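Local atomic coordinates of porin (Rhodobacter blasticus, PDB entry 3PRN), a protein that forms trimeric outer-membrane channels through which small hydrophilic solutes up to about 0.6 kDa diffuse passively. Residues Met1-Gln13 / Thr25-Thr38. The protein carries 1 engineered substitution. Residues are numbered along the deposited sequence; the frame is centred on the assembly and turned at random.
With MG (magnesium ion), chain B.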
ATOM      1  N   MET A   1     -13.355  -2.559  13.102  1.00 25.01           N
ATOM      2  CA  MET A   1     -12.879  -3.848  12.516  1.00 27.46           C
ATOM      3  C   MET A   1     -12.326  -3.615  11.061  1.00 25.83           C
ATOM      4  O   MET A   1     -12.945  -2.839  10.316  1.00 25.07           O
ATOM      5  CB  MET A   1     -14.089  -4.776  12.469  1.00 34.67           C
ATOM      6  CG  MET A   1     -13.829  -6.232  12.153  1.00 45.55           C
ATOM      7  SD  MET A   1     -15.378  -7.139  11.791  1.00 56.14           S
ATOM      8  CE  MET A   1     -16.617  -6.097  12.633  1.00 54.30           C
ATOM      9  N   ILE A   2     -11.243  -4.291  10.727  1.00 25.02           N
ATOM     10  CA  ILE A   2     -10.640  -4.189   9.416  1.00 25.08           C
ATOM     11  C   ILE A   2     -10.621  -5.537   8.743  1.00 25.59           C
ATOM     12  O   ILE A   2     -10.206  -6.499   9.443  1.00 26.64           O
ATOM     13  CB  ILE A   2      -9.222  -3.591   9.493  1.00 26.01           C
ATOM     14  CG1 ILE A   2      -9.358  -2.082   9.721  1.00 29.13           C
ATOM     15  CG2 ILE A   2      -8.510  -3.745   8.130  1.00 26.83           C
ATOM     16  CD1 ILE A   2      -8.058  -1.340   9.872  1.00 31.25           C
ATOM     17  N   SER A   3     -11.173  -5.752   7.567  1.00 24.58           N
ATOM     18  CA  SER A   3     -10.978  -7.068   6.936  1.00 25.27           C
ATOM     19  C   SER A   3     -10.333  -6.910   5.547  1.00 24.60           C
ATOM     20  O   SER A   3     -10.398  -5.850   4.908  1.00 23.76           O
ATOM     21  CB  SER A   3     -12.211  -7.927   6.842  1.00 29.02           C
ATOM     22  OG  SER A   3     -13.330  -7.150   6.625  1.00 34.74           O
ATOM     23  N   LEU A   4      -9.634  -7.989   5.176  1.00 23.54           N
ATOM     24  CA  LEU A   4      -8.947  -8.014   3.913  1.00 24.56           C
ATOM     25  C   LEU A   4      -9.559  -9.147   3.102  1.00 23.85           C
ATOM     26  O   LEU A   4      -9.754 -10.240   3.657  1.00 24.03           O
ATOM     27  CB  LEU A   4      -7.457  -8.185   3.974  1.00 28.57           C
ATOM     28  CG  LEU A   4      -6.494  -7.390   4.838  1.00 32.38           C
ATOM     29  CD1 LEU A   4      -5.134  -7.313   4.051  1.00 33.38           C
ATOM     30  CD2 LEU A   4      -6.866  -5.982   5.082  1.00 32.07           C
ATOM     31  N   ASN A   5      -9.785  -8.938   1.820  1.00 22.64           N
ATOM     32  CA  ASN A   5     -10.215 -10.017   0.950  1.00 22.24           C
ATOM     33  C   ASN A   5      -9.655  -9.739  -0.452  1.00 21.25           C
ATOM     34  O   ASN A   5      -9.266  -8.591  -0.688  1.00 20.33           O
ATOM     35  CB  ASN A   5     -11.741 -10.221   0.941  1.00 25.68           C
ATOM     36  CG  ASN A   5     -12.473  -9.026   0.326  1.00 30.48           C
ATOM     37  OD1 ASN A   5     -12.522  -8.898  -0.896  1.00 33.32           O
ATOM     38  ND2 ASN A   5     -13.044  -8.127   1.106  1.00 33.77           N
ATOM     39  N   GLY A   6      -9.769 -10.678  -1.359  1.00 20.32           N
ATOM     40  CA  GLY A   6      -9.308 -10.404  -2.711  1.00 19.68           C
ATOM     41  C   GLY A   6      -9.275 -11.655  -3.537  1.00 20.28           C
ATOM     42  O   GLY A   6      -9.822 -12.689  -3.146  1.00 20.36           O
ATOM     43  N   TYR A   7      -8.525 -11.581  -4.641  1.00 19.52           N
ATOM     44  CA  TYR A   7      -8.391 -12.708  -5.550  1.00 18.36           C
ATOM     45  C   TYR A   7      -7.112 -12.563  -6.368  1.00 19.07           C
ATOM     46  O   TYR A   7      -6.534 -11.480  -6.487  1.00 17.39           O
ATOM     47  CB  TYR A   7      -9.581 -12.835  -6.490  1.00 19.37           C
ATOM     48  CG  TYR A   7      -9.805 -11.822  -7.580  1.00 19.30           C
ATOM     49  CD1 TYR A   7      -9.002 -11.784  -8.709  1.00 21.36           C
ATOM     50  CD2 TYR A   7     -10.847 -10.902  -7.454  1.00 20.40           C
ATOM     51  CE1 TYR A   7      -9.232 -10.832  -9.711  1.00 24.45           C
ATOM     52  CE2 TYR A   7     -11.109  -9.950  -8.435  1.00 20.52           C
ATOM     53  CZ  TYR A   7     -10.295  -9.930  -9.556  1.00 22.85           C
ATOM     54  OH  TYR A   7     -10.538  -9.005 -10.553  1.00 21.92           O
ATOM     55  N   GLY A   8      -6.613 -13.723  -6.823  1.00 18.21           N
ATOM     56  CA  GLY A   8      -5.505 -13.719  -7.749  1.00 18.01           C
ATOM     57  C   GLY A   8      -6.052 -14.479  -9.008  1.00 19.44           C
ATOM     58  O   GLY A   8      -6.976 -15.298  -8.874  1.00 18.46           O
ATOM     59  N   ARG A   9      -5.508 -14.115 -10.159  1.00 18.72           N
ATOM     60  CA  ARG A   9      -5.851 -14.861 -11.381  1.00 20.13           C
ATOM     61  C   ARG A   9      -4.626 -14.842 -12.280  1.00 20.41           C
ATOM     62  O   ARG A   9      -3.902 -13.827 -12.327  1.00 19.57           O
ATOM     63  CB  ARG A   9      -7.103 -14.363 -12.072  1.00 20.32           C
ATOM     64  CG  ARG A   9      -6.911 -13.074 -12.884  1.00 21.07           C
ATOM     65  CD  ARG A   9      -8.267 -12.549 -13.376  1.00 20.76           C
ATOM     66  NE  ARG A   9      -8.048 -11.405 -14.224  1.00 21.83           N
ATOM     67  CZ  ARG A   9      -9.012 -10.520 -14.556  1.00 21.16           C
ATOM     68  NH1 ARG A   9     -10.235 -10.637 -14.122  1.00 20.83           N
ATOM     69  NH2 ARG A   9      -8.615  -9.533 -15.357  1.00 23.24           N
ATOM     70  N   PHE A  10      -4.461 -15.922 -13.053  1.00 19.91           N
ATOM     71  CA  PHE A  10      -3.365 -15.900 -14.050  1.00 20.81           C
ATOM     72  C   PHE A  10      -3.713 -16.882 -15.172  1.00 20.99           C
ATOM     73  O   PHE A  10      -4.475 -17.833 -14.907  1.00 20.58           O
ATOM     74  CB  PHE A  10      -2.020 -16.211 -13.368  1.00 21.17           C
ATOM     75  CG  PHE A  10      -1.901 -17.573 -12.741  1.00 23.46           C
ATOM     76  CD1 PHE A  10      -1.624 -18.679 -13.516  1.00 26.21           C
ATOM     77  CD2 PHE A  10      -2.059 -17.771 -11.376  1.00 24.72           C
ATOM     78  CE1 PHE A  10      -1.529 -19.955 -12.972  1.00 27.08           C
ATOM     79  CE2 PHE A  10      -1.917 -19.039 -10.834  1.00 25.13           C
ATOM     80  CZ  PHE A  10      -1.664 -20.123 -11.610  1.00 24.80           C
ATOM     81  N   GLY A  11      -3.168 -16.720 -16.364  1.00 20.96           N
ATOM     82  CA  GLY A  11      -3.497 -17.647 -17.446  1.00 20.91           C
ATOM     83  C   GLY A  11      -2.872 -17.053 -18.734  1.00 22.23           C
ATOM     84  O   GLY A  11      -1.982 -16.194 -18.672  1.00 21.12           O
ATOM     85  N   LEU A  12      -3.380 -17.528 -19.851  1.00 21.55           N
ATOM     86  CA  LEU A  12      -2.887 -17.149 -21.159  1.00 22.71           C
ATOM     87  C   LEU A  12      -3.966 -16.294 -21.847  1.00 22.86           C
ATOM     88  O   LEU A  12      -5.153 -16.608 -21.751  1.00 22.68           O
ATOM     89  CB  LEU A  12      -2.645 -18.412 -22.022  1.00 23.84           C
ATOM     90  CG  LEU A  12      -1.536 -19.327 -21.491  1.00 26.76           C
ATOM     91  CD1 LEU A  12      -1.603 -20.679 -22.212  1.00 29.09           C
ATOM     92  CD2 LEU A  12      -0.172 -18.687 -21.674  1.00 28.84           C
ATOM     93  N   GLN A  13      -3.494 -15.238 -22.473  1.00 23.47           N
ATOM     94  CA  GLN A  13      -4.363 -14.306 -23.181  1.00 24.55           C
ATOM     95  C   GLN A  13      -3.800 -14.141 -24.612  1.00 24.99           C
ATOM     96  O   GLN A  13      -2.673 -13.709 -24.779  1.00 23.44           O
ATOM     97  CB  GLN A  13      -4.360 -12.955 -22.486  1.00 26.08           C
ATOM     98  CG  GLN A  13      -5.331 -11.948 -23.114  1.00 30.38           C
ATOM     99  CD  GLN A  13      -4.860 -10.530 -22.829  1.00 33.91           C
ATOM    100  OE1 GLN A  13      -4.007 -10.014 -23.534  1.00 32.66           O
ATOM    101  NE2 GLN A  13      -5.310  -9.887 -21.731  1.00 35.22           N
ATOM    102  N   THR A  25       0.411 -14.107 -27.859  1.00 26.64           N
ATOM    103  CA  THR A  25       0.003 -14.745 -26.608  1.00 26.63           C
ATOM    104  C   THR A  25       0.846 -14.272 -25.433  1.00 26.31           C
ATOM    105  O   THR A  25       2.100 -14.296 -25.508  1.00 26.26           O
ATOM    106  CB  THR A  25       0.119 -16.279 -26.764  1.00 29.47           C
ATOM    107  OG1 THR A  25      -0.887 -16.772 -27.678  1.00 31.13           O
ATOM    108  CG2 THR A  25      -0.184 -16.997 -25.435  1.00 30.46           C
ATOM    109  N   ILE A  26       0.225 -13.738 -24.377  1.00 24.93           N
ATOM    110  CA  ILE A  26       1.026 -13.381 -23.200  1.00 24.14           C
ATOM    111  C   ILE A  26       0.445 -14.056 -21.921  1.00 22.70           C
ATOM    112  O   ILE A  26      -0.656 -14.584 -21.969  1.00 22.97           O
ATOM    113  CB  ILE A  26       1.060 -11.866 -22.928  1.00 24.45           C
ATOM    114  CG1 ILE A  26      -0.348 -11.363 -22.629  1.00 25.55           C
ATOM    115  CG2 ILE A  26       1.751 -11.134 -24.062  1.00 25.18           C
ATOM    116  CD1 ILE A  26      -0.402  -9.926 -22.180  1.00 28.29           C
ATOM    117  N   ILE A  27       1.197 -14.017 -20.830  1.00 22.14           N
ATOM    118  CA  ILE A  27       0.654 -14.474 -19.531  1.00 21.78           C
ATOM    119  C   ILE A  27       0.041 -13.280 -18.842  1.00 21.53           C
ATOM    120  O   ILE A  27       0.769 -12.313 -18.485  1.00 22.36           O
ATOM    121  CB  ILE A  27       1.699 -15.113 -18.624  1.00 23.97           C
ATOM    122  CG1 ILE A  27       2.029 -16.488 -19.290  1.00 24.44           C
ATOM    123  CG2 ILE A  27       1.231 -15.355 -17.196  1.00 21.78           C
ATOM    124  CD1 ILE A  27       3.358 -17.015 -18.795  1.00 26.52           C
ATOM    125  N   SER A  28      -1.274 -13.243 -18.749  1.00 20.67           N
ATOM    126  CA  SER A  28      -1.957 -12.099 -18.169  1.00 19.70           C
ATOM    127  C   SER A  28      -2.390 -12.486 -16.749  1.00 19.23           C
ATOM    128  O   SER A  28      -3.034 -13.524 -16.574  1.00 18.92           O
ATOM    129  CB  SER A  28      -3.184 -11.720 -19.004  1.00 22.33           C
ATOM    130  OG  SER A  28      -3.956 -10.730 -18.359  1.00 21.69           O
ATOM    131  N   SER A  29      -2.177 -11.566 -15.812  1.00 18.44           N
ATOM    132  CA  SER A  29      -2.505 -11.895 -14.422  1.00 17.87           C
ATOM    133  C   SER A  29      -2.874 -10.655 -13.639  1.00 17.28           C
ATOM    134  O   SER A  29      -2.595  -9.529 -14.067  1.00 16.88           O
ATOM    135  CB  SER A  29      -1.289 -12.612 -13.799  1.00 19.05           C
ATOM    136  OG  SER A  29      -0.174 -11.778 -13.840  1.00 21.69           O
ATOM    137  N   ARG A  30      -3.547 -10.888 -12.506  1.00 16.86           N
ATOM    138  CA  ARG A  30      -4.024  -9.739 -11.706  1.00 16.28           C
ATOM    139  C   ARG A  30      -4.022 -10.154 -10.227  1.00 16.27           C
ATOM    140  O   ARG A  30      -4.419 -11.271  -9.904  1.00 17.18           O
ATOM    141  CB  ARG A  30      -5.454  -9.386 -12.124  1.00 15.09           C
ATOM    142  CG  ARG A  30      -6.154  -8.426 -11.131  1.00 16.09           C
ATOM    143  CD  ARG A  30      -7.551  -8.064 -11.561  1.00 19.07           C
ATOM    144  NE  ARG A  30      -7.575  -7.279 -12.778  1.00 19.85           N
ATOM    145  CZ  ARG A  30      -8.715  -6.822 -13.344  1.00 21.00           C
ATOM    146  NH1 ARG A  30      -9.901  -7.051 -12.818  1.00 21.24           N
ATOM    147  NH2 ARG A  30      -8.575  -6.129 -14.464  1.00 22.42           N
ATOM    148  N   LEU A  31      -3.609  -9.251  -9.357  1.00 16.07           N
ATOM    149  CA  LEU A  31      -3.759  -9.483  -7.924  1.00 16.82           C
ATOM    150  C   LEU A  31      -4.669  -8.361  -7.386  1.00 17.41           C
ATOM    151  O   LEU A  31      -4.341  -7.169  -7.653  1.00 17.26           O
ATOM    152  CB  LEU A  31      -2.426  -9.503  -7.209  1.00 18.45           C
ATOM    153  CG  LEU A  31      -2.520  -9.424  -5.668  1.00 20.15           C
ATOM    154  CD1 LEU A  31      -3.237 -10.664  -5.164  1.00 21.99           C
ATOM    155  CD2 LEU A  31      -1.126  -9.360  -5.075  1.00 21.23           C
ATOM    156  N   ARG A  32      -5.778  -8.683  -6.735  1.00 16.80           N
ATOM    157  CA  ARG A  32      -6.627  -7.646  -6.173  1.00 16.29           C
ATOM    158  C   ARG A  32      -6.751  -7.864  -4.647  1.00 17.35           C
ATOM    159  O   ARG A  32      -7.123  -8.969  -4.182  1.00 16.12           O
ATOM    160  CB  ARG A  32      -8.051  -7.645  -6.802  1.00 17.24           C
ATOM    161  CG  ARG A  32      -8.962  -6.620  -6.086  1.00 17.36           C
ATOM    162  CD  ARG A  32     -10.405  -6.743  -6.668  1.00 17.70           C
ATOM    163  NE  ARG A  32     -10.437  -6.098  -7.979  1.00 17.57           N
ATOM    164  CZ  ARG A  32     -11.498  -6.007  -8.782  1.00 20.92           C
ATOM    165  NH1 ARG A  32     -12.693  -6.511  -8.416  1.00 19.55           N
ATOM    166  NH2 ARG A  32     -11.372  -5.387  -9.962  1.00 18.51           N
ATOM    167  N   ILE A  33      -6.463  -6.811  -3.864  1.00 15.90           N
ATOM    168  CA  ILE A  33      -6.675  -6.843  -2.437  1.00 17.12           C
ATOM    169  C   ILE A  33      -7.634  -5.722  -2.049  1.00 18.50           C
ATOM    170  O   ILE A  33      -7.346  -4.565  -2.375  1.00 17.91           O
ATOM    171  CB  ILE A  33      -5.354  -6.645  -1.652  1.00 19.87           C
ATOM    172  CG1 ILE A  33      -4.398  -7.825  -1.838  1.00 22.73           C
ATOM    173  CG2 ILE A  33      -5.573  -6.512  -0.143  1.00 18.90           C
ATOM    174  CD1 ILE A  33      -2.936  -7.441  -1.649  1.00 28.78           C
ATOM    175  N   ASN A  34      -8.700  -6.032  -1.314  1.00 17.84           N
ATOM    176  CA  ASN A  34      -9.615  -4.997  -0.831  1.00 18.64           C
ATOM    177  C   ASN A  34      -9.393  -4.857   0.700  1.00 18.96           C
ATOM    178  O   ASN A  34      -9.335  -5.885   1.424  1.00 18.52           O
ATOM    179  CB  ASN A  34     -11.068  -5.395  -1.068  1.00 19.41           C
ATOM    180  CG  ASN A  34     -11.419  -5.564  -2.545  1.00 22.78           C
ATOM    181  OD1 ASN A  34     -11.219  -4.646  -3.346  1.00 22.99           O
ATOM    182  ND2 ASN A  34     -11.962  -6.730  -2.869  1.00 22.30           N
ATOM    183  N   ILE A  35      -9.319  -3.635   1.158  1.00 19.00           N
ATOM    184  CA  ILE A  35      -9.149  -3.392   2.603  1.00 18.79           C
ATOM    185  C   ILE A  35     -10.438  -2.673   3.005  1.00 19.90           C
ATOM    186  O   ILE A  35     -10.728  -1.601   2.449  1.00 18.98           O
ATOM    187  CB  ILE A  35      -7.939  -2.483   2.823  1.00 21.26           C
ATOM    188  CG1 ILE A  35      -6.723  -3.151   2.158  1.00 22.23           C
ATOM    189  CG2 ILE A  35      -7.761  -2.205   4.301  1.00 22.27           C
ATOM    190  CD1 ILE A  35      -5.494  -2.302   2.378  1.00 26.19           C
ATOM    191  N   VAL A  36     -11.188  -3.281   3.908  1.00 19.18           N
ATOM    192  CA  VAL A  36     -12.470  -2.694   4.318  1.00 19.66           C
ATOM    193  C   VAL A  36     -12.508  -2.450   5.812  1.00 19.44           C
ATOM    194  O   VAL A  36     -12.245  -3.356   6.620  1.00 19.54           O
ATOM    195  CB  VAL A  36     -13.568  -3.736   3.946  1.00 23.04           C
ATOM    196  CG1 VAL A  36     -14.956  -3.207   4.327  1.00 23.91           C
ATOM    197  CG2 VAL A  36     -13.496  -4.009   2.452  1.00 24.51           C
ATOM    198  N   GLY A  37     -12.772  -1.224   6.245  1.00 19.30           N
ATOM    199  CA  GLY A  37     -12.862  -0.904   7.677  1.00 18.80           C
ATOM    200  C   GLY A  37     -14.374  -0.670   7.940  1.00 20.30           C
ATOM    201  O   GLY A  37     -15.035   0.037   7.148  1.00 19.73           O
ATOM    202  N   THR A  38     -14.918  -1.247   8.980  1.00 19.24           N
ATOM    203  CA  THR A  38     -16.337  -1.093   9.298  1.00 21.08           C
ATOM    204  C   THR A  38     -16.519  -0.868  10.817  1.00 21.72           C
ATOM    205  O   THR A  38     -15.797  -1.389  11.628  1.00 21.19           O
ATOM    206  CB  THR A  38     -17.219  -2.319   8.960  1.00 23.13           C
ATOM    207  OG1 THR A  38     -16.705  -3.463   9.630  1.00 26.40           O
ATOM    208  CG2 THR A  38     -17.148  -2.644   7.486  1.00 23.69           C
TER
HETATM  209 MG    MG B 290      -3.493  -8.743 -18.135  1.00 42.90          MG
HETATM  210  O   HOH W   1     -14.418  -4.845   8.060  1.00 29.41           O
HETATM  211  O   HOH W   2      -5.750 -10.880 -15.599  1.00 27.23           O
HETATM  212  O   HOH W   3      -4.630  -8.386 -15.939  1.00 26.45           O
HETATM  213  O   HOH W   4      -3.272  -6.271 -17.909  1.00 42.86           O
HETATM  214  O   HOH W   5      -2.528  -8.272 -20.169  1.00 36.35           O
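Arg9 lays its guanidinium flat on that of Arg30, centres 3.9 Å apart and planes 25° apart, with Arg9 NH2 over the middle of the Arg30 group. In the plane of that group, Arg30 NH1 donates to Tyr7 OH at 3.1 Å. The same hydroxyl sits over the face of the Arg32 guanidinium, while Arg32 CB lies 4.2 Å from the centroid of the Tyr7 ring, over its face, as a CH-pi contact. A chi1 of 70° sets Tyr7 CG between the backbone N and carbonyl carbon, and from there the ring extends toward 25-38. Toward one end of this face Asn34 ND2 gives a nearly straight bond to Asn5 OD1 (3.0 Å, 174°); toward the other, Ser28 OG binds magnesium at 2.0 Å. A water accepts from Arg9 NE and donates, at longer range, to Ser28 OG.

Beneath them, the antiparallel backbones pair in the first hairpin of the 16-stranded barrel. On the other face Leu4 CD2 packs against Ile35 CG2 at 4.0 Å, and Leu4 also meets Ile2 of one neighbouring subunit and Leu4 of the other. Outside the hairpin, Asp56 forms a salt bridge with Arg30, Gln54 accepts from Arg32, Arg52 holds Asn34 OD1, Glu103 bonds Ser28 OG, and Asp57 joins it at the metal. Replacing Arg30 with a leucine would probably leave Tyr7 OH and Asp56 without their cationic partner and Arg9 freer to turn. Asp56 probably balances part of the stacked pair's charge, while stack and Tyr7 bond keep positive charge ordered on the channel wall.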